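Local atomic coordinates of desmoplakin (Homo sapiens, PDB entry 3R6N), a protein that probably helps anchor intermediate filaments at desmosomes in cell-cell adhesion, its plakin domain forming a rigid rod of spectrin repeats with an inserted SH3 domain. Residues His91-Leu95 with Gln163-Ser167; Thr102-Ile106 with Tyr173-Leu177; Arg313-Val318 with Leu327-Leu333. All coordinates share one frame; numbering follows the deposited sequence.

Contact 1. Residues His91-Leu95 with Gln163-Ser167; sequences HLRQL and QHPAS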
loop_
_atom_site.group_PDB
_atom_site.type_symbol
_atom_site.label_atom_id
_atom_site.label_comp_id
_atom_site.label_asym_id
_atom_site.label_seq_id
_atom_site.Cartn_x
_atom_site.Cartn_y
_atom_site.Cartn_z
ATOM N N HIS A 91 36.543 -26.196 21.000
ATOM C CA HIS A 91 36.254 -24.777 20.815
ATOM C C HIS A 91 36.264 -24.415 19.332
ATOM O O HIS A 91 35.420 -23.649 18.863
ATOM C CB HIS A 91 37.255 -23.914 21.583
ATOM C CG HIS A 91 36.945 -23.781 23.043
ATOM N ND1 HIS A 91 37.927 -23.655 24.003
ATOM C CD2 HIS A 91 35.764 -23.748 23.703
ATOM C CE1 HIS A 91 37.361 -23.553 25.194
ATOM N NE2 HIS A 91 36.052 -23.604 25.040
ATOM N N LEU A 92 37.224 -24.975 18.602
ATOM C CA LEU A 92 37.291 -24.788 17.160
ATOM C C LEU A 92 36.034 -25.348 16.501
ATOM O O LEU A 92 35.375 -24.663 15.718
ATOM C CB LEU A 92 38.540 -25.459 16.585
ATOM C CG LEU A 92 39.874 -24.751 16.815
ATOM C CD1 LEU A 92 40.996 -25.496 16.122
ATOM C CD2 LEU A 92 39.801 -23.326 16.312
ATOM N N ARG A 93 35.704 -26.594 16.829
ATOM C CA ARG A 93 34.505 -27.237 16.309
ATOM C C ARG A 93 33.265 -26.374 16.517
ATOM O O ARG A 93 32.600 -25.986 15.557
ATOM C CB ARG A 93 34.305 -28.596 16.978
ATOM C CG ARG A 93 34.970 -29.749 16.257
ATOM C CD ARG A 93 34.232 -30.071 14.974
ATOM N NE ARG A 93 34.334 -31.487 14.639
ATOM C CZ ARG A 93 33.575 -32.098 13.736
ATOM N NH1 ARG A 93 32.648 -31.417 13.071
ATOM N NH2 ARG A 93 33.740 -33.394 13.499
ATOM N N GLN A 94 32.959 -26.083 17.778
ATOM C CA GLN A 94 31.808 -25.262 18.132
ATOM C C GLN A 94 31.766 -23.994 17.289
ATOM O O GLN A 94 30.704 -23.596 16.813
ATOM C CB GLN A 94 31.845 -24.893 19.618
ATOM C CG GLN A 94 31.821 -26.078 20.574
ATOM C CD GLN A 94 31.880 -25.650 22.030
ATOM O OE1 GLN A 94 32.761 -24.890 22.433
ATOM N NE2 GLN A 94 30.934 -26.134 22.827
ATOM N N LEU A 95 32.925 -23.364 17.108
ATOM C CA LEU A 95 33.017 -22.135 16.322
ATOM C C LEU A 95 32.592 -22.374 14.882
ATOM O O LEU A 95 31.670 -21.726 14.383
ATOM C CB LEU A 95 34.439 -21.572 16.345
ATOM C CG LEU A 95 34.633 -20.212 15.669
ATOM C CD1 LEU A 95 33.811 -19.149 16.372
ATOM C CD2 LEU A 95 36.100 -19.813 15.638
ATOM N N GLN A 163 32.013 -19.205 28.431
ATOM C CA GLN A 163 33.206 -18.420 28.146
ATOM C C GLN A 163 34.049 -18.997 27.011
ATOM O O GLN A 163 35.233 -19.303 27.190
ATOM C CB GLN A 163 34.074 -18.240 29.394
ATOM C CG GLN A 163 33.654 -17.079 30.286
ATOM C CD GLN A 163 32.803 -17.516 31.456
ATOM O OE1 GLN A 163 33.192 -18.399 32.225
ATOM N NE2 GLN A 163 31.632 -16.900 31.603
ATOM N N HIS A 164 33.434 -19.151 25.846
ATOM C CA HIS A 164 34.157 -19.567 24.652
ATOM C C HIS A 164 35.203 -18.510 24.322
ATOM O O HIS A 164 34.899 -17.314 24.291
ATOM C CB HIS A 164 33.191 -19.743 23.480
ATOM C CG HIS A 164 33.806 -20.386 22.274
ATOM N ND1 HIS A 164 34.703 -19.732 21.457
ATOM C CD2 HIS A 164 33.642 -21.619 21.739
ATOM C CE1 HIS A 164 35.072 -20.537 20.476
ATOM N NE2 HIS A 164 34.440 -21.688 20.624
ATOM N N PRO A 165 36.448 -18.944 24.081
ATOM C CA PRO A 165 37.548 -18.016 23.794
ATOM C C PRO A 165 37.218 -17.005 22.691
ATOM O O PRO A 165 37.884 -15.970 22.590
ATOM C CB PRO A 165 38.686 -18.945 23.347
ATOM C CG PRO A 165 38.047 -20.279 23.102
ATOM C CD PRO A 165 36.894 -20.344 24.042
ATOM N N ALA A 166 36.210 -17.294 21.877
ATOM C CA ALA A 166 35.836 -16.377 20.807
ATOM C C ALA A 166 34.452 -15.761 21.013
ATOM O O ALA A 166 33.838 -15.290 20.063
ATOM C CB ALA A 166 35.912 -17.076 19.466
ATOM N N SER A 167 33.973 -15.755 22.254
ATOM C CA SER A 167 32.633 -15.257 22.557
ATOM C C SER A 167 32.338 -13.933 21.871
ATOM O O SER A 167 31.392 -13.825 21.093
ATOM C CB SER A 167 32.435 -15.107 24.067
ATOM O OG SER A 167 32.150 -16.355 24.671
#

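Contact 2. Residues Thr102-Ile106 with Tyr173-Leu177; sequences TSREI and YMDTL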
loop_
_atom_site.group_PDB
_atom_site.type_symbol
_atom_site.label_atom_id
_atom_site.label_comp_id
_atom_site.label_asym_id
_atom_site.label_seq_id
_atom_site.Cartn_x
_atom_site.Cartn_y
_atom_site.Cartn_z
ATOM N N THR A 102 25.309 -19.520 10.792
ATOM C CA THR A 102 24.966 -18.105 10.700
ATOM C C THR A 102 25.307 -17.550 9.324
ATOM O O THR A 102 24.628 -16.664 8.806
ATOM C CB THR A 102 25.704 -17.285 11.766
ATOM O OG1 THR A 102 25.420 -17.828 13.057
ATOM C CG2 THR A 102 25.249 -15.840 11.737
ATOM N N SER A 103 26.368 -18.084 8.736
ATOM C CA SER A 103 26.816 -17.633 7.433
ATOM C C SER A 103 25.757 -17.932 6.378
ATOM O O SER A 103 25.393 -17.063 5.588
ATOM C CB SER A 103 28.134 -18.309 7.073
ATOM O OG SER A 103 28.946 -17.442 6.307
ATOM N N ARG A 104 25.262 -19.167 6.379
ATOM C CA ARG A 104 24.240 -19.590 5.430
ATOM C C ARG A 104 22.897 -18.935 5.734
ATOM O O ARG A 104 22.071 -18.747 4.842
ATOM C CB ARG A 104 24.082 -21.113 5.444
ATOM C CG ARG A 104 25.352 -21.888 5.128
ATOM C CD ARG A 104 25.015 -23.256 4.559
ATOM N NE ARG A 104 24.230 -23.138 3.332
ATOM C CZ ARG A 104 23.642 -24.157 2.713
ATOM N NH1 ARG A 104 23.742 -25.385 3.211
ATOM N NH2 ARG A 104 22.950 -23.949 1.600
ATOM N N GLU A 105 22.682 -18.596 6.998
ATOM C CA GLU A 105 21.429 -17.992 7.416
ATOM C C GLU A 105 21.341 -16.542 6.953
ATOM O O GLU A 105 20.253 -16.023 6.698
ATOM C CB GLU A 105 21.286 -18.073 8.931
ATOM C CG GLU A 105 19.929 -18.545 9.386
ATOM C CD GLU A 105 19.485 -19.803 8.671
ATOM O OE1 GLU A 105 19.098 -19.704 7.487
ATOM O OE2 GLU A 105 19.517 -20.893 9.290
ATOM N N ILE A 106 22.495 -15.893 6.848
ATOM C CA ILE A 106 22.555 -14.511 6.398
ATOM C C ILE A 106 22.330 -14.422 4.894
ATOM O O ILE A 106 21.659 -13.507 4.408
ATOM C CB ILE A 106 23.903 -13.870 6.776
ATOM C CG1 ILE A 106 23.837 -13.326 8.204
ATOM C CG2 ILE A 106 24.264 -12.758 5.810
ATOM C CD1 ILE A 106 25.189 -13.161 8.873
ATOM N N TYR A 173 29.199 -11.585 15.090
ATOM C CA TYR A 173 28.684 -12.183 13.869
ATOM C C TYR A 173 27.169 -12.302 13.962
ATOM O O TYR A 173 26.458 -12.042 12.993
ATOM C CB TYR A 173 29.317 -13.555 13.646
ATOM C CG TYR A 173 29.364 -14.003 12.202
ATOM C CD1 TYR A 173 30.215 -13.393 11.293
ATOM C CD2 TYR A 173 28.580 -15.057 11.758
ATOM C CE1 TYR A 173 30.270 -13.806 9.976
ATOM C CE2 TYR A 173 28.630 -15.479 10.444
ATOM C CZ TYR A 173 29.477 -14.850 9.556
ATOM O OH TYR A 173 29.528 -15.269 8.245
ATOM N N MET A 174 26.681 -12.690 15.137
ATOM C CA MET A 174 25.248 -12.787 15.383
ATOM C C MET A 174 24.596 -11.415 15.279
ATOM O O MET A 174 23.495 -11.280 14.749
ATOM C CB MET A 174 24.973 -13.394 16.759
ATOM C CG MET A 174 25.604 -14.763 16.984
ATOM S SD MET A 174 24.963 -16.060 15.902
ATOM C CE MET A 174 23.209 -15.953 16.243
ATOM N N ASP A 175 25.278 -10.396 15.795
ATOM C CA ASP A 175 24.818 -9.018 15.647
ATOM C C ASP A 175 24.493 -8.736 14.187
ATOM O O ASP A 175 23.465 -8.143 13.870
ATOM C CB ASP A 175 25.884 -8.033 16.137
ATOM C CG ASP A 175 25.924 -7.913 17.650
ATOM O OD1 ASP A 175 26.755 -7.130 18.160
ATOM O OD2 ASP A 175 25.118 -8.593 18.324
ATOM N N THR A 176 25.388 -9.167 13.305
ATOM C CA THR A 176 25.189 -9.029 11.872
ATOM C C THR A 176 23.872 -9.672 11.462
ATOM O O THR A 176 23.014 -9.021 10.867
ATOM C CB THR A 176 26.354 -9.659 11.088
ATOM O OG1 THR A 176 27.512 -8.830 11.218
ATOM C CG2 THR A 176 26.013 -9.781 9.617
ATOM N N LEU A 177 23.717 -10.950 11.793
ATOM C CA LEU A 177 22.482 -11.674 11.512
ATOM C C LEU A 177 21.267 -10.879 11.981
ATOM O O LEU A 177 20.365 -10.595 11.200
ATOM C CB LEU A 177 22.503 -13.040 12.198
ATOM C CG LEU A 177 21.293 -13.945 11.967
ATOM C CD1 LEU A 177 21.408 -14.658 10.634
ATOM C CD2 LEU A 177 21.168 -14.954 13.090
#

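Contact 3. Residues Arg313-Val318 with Leu327-Leu333; sequences RSKWYV and LVPSVGL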
loop_
_atom_site.group_PDB
_atom_site.type_symbol
_atom_site.label_atom_id
_atom_site.label_comp_id
_atom_site.label_asym_id
_atom_site.label_seq_id
_atom_site.Cartn_x
_atom_site.Cartn_y
_atom_site.Cartn_z
ATOM N N ARG A 313 16.303 1.530 -10.079
ATOM C CA ARG A 313 14.963 1.114 -9.674
ATOM C C ARG A 313 14.936 0.514 -8.270
ATOM O O ARG A 313 13.885 0.088 -7.791
ATOM C CB ARG A 313 14.383 0.121 -10.682
ATOM C CG ARG A 313 14.501 0.575 -12.126
ATOM C CD ARG A 313 13.822 -0.406 -13.071
ATOM N NE ARG A 313 12.372 -0.229 -13.107
ATOM C CZ ARG A 313 11.713 0.327 -14.119
ATOM N NH1 ARG A 313 12.372 0.753 -15.189
ATOM N NH2 ARG A 313 10.393 0.450 -14.066
ATOM N N SER A 314 16.092 0.492 -7.614
ATOM C CA SER A 314 16.211 -0.086 -6.278
ATOM C C SER A 314 16.802 0.883 -5.251
ATOM O O SER A 314 16.539 0.760 -4.056
ATOM C CB SER A 314 17.030 -1.378 -6.327
ATOM O OG SER A 314 18.242 -1.183 -7.030
ATOM N N LYS A 315 17.606 1.836 -5.717
ATOM C CA LYS A 315 18.148 2.876 -4.847
ATOM C C LYS A 315 17.895 4.264 -5.417
ATOM O O LYS A 315 18.261 4.560 -6.554
ATOM C CB LYS A 315 19.648 2.678 -4.601
ATOM C CG LYS A 315 19.965 1.658 -3.519
ATOM C CD LYS A 315 21.365 1.847 -2.956
ATOM C CE LYS A 315 21.524 1.108 -1.627
ATOM N NZ LYS A 315 22.665 1.626 -0.814
ATOM N N TRP A 316 17.267 5.116 -4.618
ATOM C CA TRP A 316 16.979 6.475 -5.044
ATOM C C TRP A 316 17.854 7.474 -4.317
ATOM O O TRP A 316 18.069 7.357 -3.113
ATOM C CB TRP A 316 15.512 6.809 -4.792
ATOM C CG TRP A 316 14.583 6.038 -5.660
ATOM C CD1 TRP A 316 14.917 5.265 -6.731
ATOM C CD2 TRP A 316 13.160 5.968 -5.541
ATOM N NE1 TRP A 316 13.790 4.714 -7.283
ATOM C CE2 TRP A 316 12.697 5.129 -6.571
ATOM C CE3 TRP A 316 12.232 6.534 -4.663
ATOM C CZ2 TRP A 316 11.348 4.840 -6.746
ATOM C CZ3 TRP A 316 10.893 6.244 -4.840
ATOM C CH2 TRP A 316 10.464 5.404 -5.873
ATOM N N TYR A 317 18.368 8.456 -5.045
ATOM C CA TYR A 317 19.038 9.561 -4.394
ATOM C C TYR A 317 17.950 10.453 -3.824
ATOM O O TYR A 317 17.087 10.938 -4.544
ATOM C CB TYR A 317 19.943 10.321 -5.358
ATOM C CG TYR A 317 21.050 11.079 -4.653
ATOM C CD1 TYR A 317 21.778 10.486 -3.626
ATOM C CD2 TYR A 317 21.373 12.380 -5.016
ATOM C CE1 TYR A 317 22.788 11.167 -2.977
ATOM C CE2 TYR A 317 22.385 13.067 -4.373
ATOM C CZ TYR A 317 23.088 12.454 -3.354
ATOM O OH TYR A 317 24.092 13.141 -2.714
ATOM N N VAL A 318 17.987 10.643 -2.514
ATOM C CA VAL A 318 16.905 11.303 -1.809
ATOM C C VAL A 318 17.462 12.343 -0.852
ATOM O O VAL A 318 18.532 12.162 -0.284
ATOM C CB VAL A 318 16.066 10.265 -1.027
ATOM C CG1 VAL A 318 15.365 10.911 0.144
ATOM C CG2 VAL A 318 15.070 9.577 -1.949
ATOM N N LEU A 327 21.290 7.886 -0.185
ATOM C CA LEU A 327 20.772 6.793 -0.995
ATOM C C LEU A 327 19.952 5.860 -0.132
ATOM O O LEU A 327 20.503 5.105 0.668
ATOM C CB LEU A 327 21.913 6.000 -1.625
ATOM C CG LEU A 327 22.754 6.705 -2.680
ATOM C CD1 LEU A 327 23.959 5.855 -3.032
ATOM C CD2 LEU A 327 21.907 6.996 -3.909
ATOM N N VAL A 328 18.637 5.902 -0.291
ATOM C CA VAL A 328 17.784 4.983 0.444
ATOM C C VAL A 328 17.038 4.063 -0.515
ATOM O O VAL A 328 16.604 4.491 -1.579
ATOM C CB VAL A 328 16.826 5.722 1.423
ATOM C CG1 VAL A 328 16.798 7.208 1.129
ATOM C CG2 VAL A 328 15.426 5.119 1.397
ATOM N N PRO A 329 16.924 2.779 -0.144
ATOM C CA PRO A 329 16.246 1.757 -0.946
ATOM C C PRO A 329 14.816 2.151 -1.308
ATOM O O PRO A 329 14.030 2.533 -0.438
ATOM C CB PRO A 329 16.251 0.541 -0.022
ATOM C CG PRO A 329 17.461 0.735 0.821
ATOM C CD PRO A 329 17.520 2.209 1.076
ATOM N N SER A 330 14.499 2.051 -2.595
ATOM C CA SER A 330 13.183 2.393 -3.117
ATOM C C SER A 330 12.042 1.709 -2.366
ATOM O O SER A 330 11.013 2.328 -2.109
ATOM C CB SER A 330 13.117 2.062 -4.611
ATOM O OG SER A 330 11.918 1.383 -4.952
ATOM N N VAL A 331 12.222 0.439 -2.013
ATOM C CA VAL A 331 11.174 -0.311 -1.327
ATOM C C VAL A 331 10.571 0.470 -0.173
ATOM O O VAL A 331 9.357 0.471 0.015
ATOM C CB VAL A 331 11.703 -1.616 -0.722
ATOM C CG1 VAL A 331 10.623 -2.685 -0.772
ATOM C CG2 VAL A 331 12.957 -2.067 -1.440
ATOM N N GLY A 332 11.433 1.115 0.609
ATOM C CA GLY A 332 11.012 1.804 1.813
ATOM C C GLY A 332 10.547 3.230 1.593
ATOM O O GLY A 332 10.438 4.003 2.543
ATOM N N LEU A 333 10.265 3.582 0.345
ATOM C CA LEU A 333 9.774 4.918 0.025
ATOM C C LEU A 333 8.508 4.867 -0.825
ATOM O O LEU A 333 8.470 4.207 -1.864
ATOM C CB LEU A 333 10.843 5.722 -0.713
ATOM C CG LEU A 333 12.107 6.124 0.040
ATOM C CD1 LEU A 333 13.169 6.575 -0.948
ATOM C CD2 LEU A 333 11.807 7.211 1.060
#

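Contact 1. Residues His91-Leu95 with Gln163-Ser167
A beta turn at the start of helix 167-225, type I from His164 to Ser167, docks on helix 68-117 through two imidazoles, His91 and His164. The ring of His164 is fixed at both nitrogens, each partner lying near its plane. NE2 of His164 donates to the carbonyl O of His91 over 2.8 Å, with an N-H...O angle of 156°, while ND1 accepts from the backbone N of Ala166 at 2.9 Å. His91 O takes the helical bond from Leu95 N on the opposite face of its plane, so two bonds hold it. With CG anti to its backbone N (chi1 -170°), His164 sends its ring across to the helix. The edge of His91 meets the face of His164 in a T-shaped pair, centroids 4.8 Å apart and planes at 65°. Over one face of His91 sits Pro165, whose CD lies 3.3 Å from the ring centroid, almost on the normal, as a CH-pi contact. At the edge of His164, Gln94 OE1 approaches CD2 to 3.5 Å. Leu95 CD1 meets Ala166 CB in looser apolar packing. Trp30, in the loop before helix 34-64, touches Leu95, Pro165 and Ala166, and Gln94 also leans on Leu159 of helix 130-161.

Contact 2. Residues Thr102-Ile106 with Tyr173-Leu177
Thr102 lays its methyl against the ring of Tyr173, CG2 coming to 3.4 Å from CD2 at a slant, while Thr102 CB lies in the ring plane, at its edge. The two side chains run past each other in opposite directions. Tyr173 has CG anti to its backbone N (chi1 -154°), which carries the ring across to helix 68-117, and its OH is hydrogen-bonded to Ser103 OG at 3.0 Å. Thr102 OG1, the other branch, lies 3.4 Å from Met174 SD and is hydrogen-bonded to the carbonyl O of Ile98 within its own helix. One turn on, Ile106 splits its contacts: CD1 meets Thr176 CG2 at 3.6 Å, and CG1 meets Leu177 CD1 at 3.7 Å. That same leucine methyl also touches CB of Glu105, whose carboxylate bends away to a salt bridge with Lys145. Leu149 of helix 130-161 packs on both Glu105 and Leu177, and a bound dithiane-diol lies about 4 Å from the Leu177 side chain. The segment axes approach to 10.0 Å and run in nearly the same direction, 21° apart. Such near-parallel packing of two long helices, with an intervening helix against both, is characteristic of the three-helix bundle of spectrin repeats.

Contact 3. Residues Arg313-Val318 with Leu327-Leu333
Leu333 CD1 touches both Val318 and Trp316, 3.7 Å from CG2 of the valine and 3.8 Å from CE3 of the indole. It reaches Val318 tip to tip but slides past the tryptophan, approaching that ring obliquely. Val328 CG1 packs on Val318 CB, and Leu286 of strand 285-288 touches Leu333, Val318 and Trp316. One face of the Trp316 indole receives Ser330 CB as a CH-pi contact, 3.9 Å from the centroid of the five-membered ring. On the other face of the sheet, the one with Lys315 and Pro329, Leu327 CD2 rests 3.5 Å from Tyr317 CD1. These residues join the antiparallel hairpin of strands 315-319 and 326-329 to the short 3-10 turn that follows, an arrangement characteristic of the SH3 fold. Trp316 and Val328 form a hydrogen-bonded pair, with both N-to-O distances 3.2 Å. Where the strand passes into the turn, Ser330 N donates to Ser314 O at 2.8 Å. Beyond it Arg274 binds the carbonyl O atoms of Ser330 and Leu333, and His194 of helix 167-225 donates to Val331 O.

How the contacts relate
Contacts 1 and 2 share helix 68-117 and, 16 Å apart between centres, bring it against successive parts of the chain: first the turn that opens helix 167-225, then that helix itself. Both are partly buried. Contact 1 relies on imidazole rings and a side-chain bond to a helix carbonyl, whereas contact 2 depends on aliphatic and tyrosine packing, with one hydroxyl pair beside it. Contact 3, about 24 Å from contact 2 between centres, is the buried one and belongs to the SH3 domain; there backbone bonds of the hairpin and of the turn after it supply the polar links and an apolar cluster backs them. Helix 167-225 links contacts 2 and 3, since it carries His194.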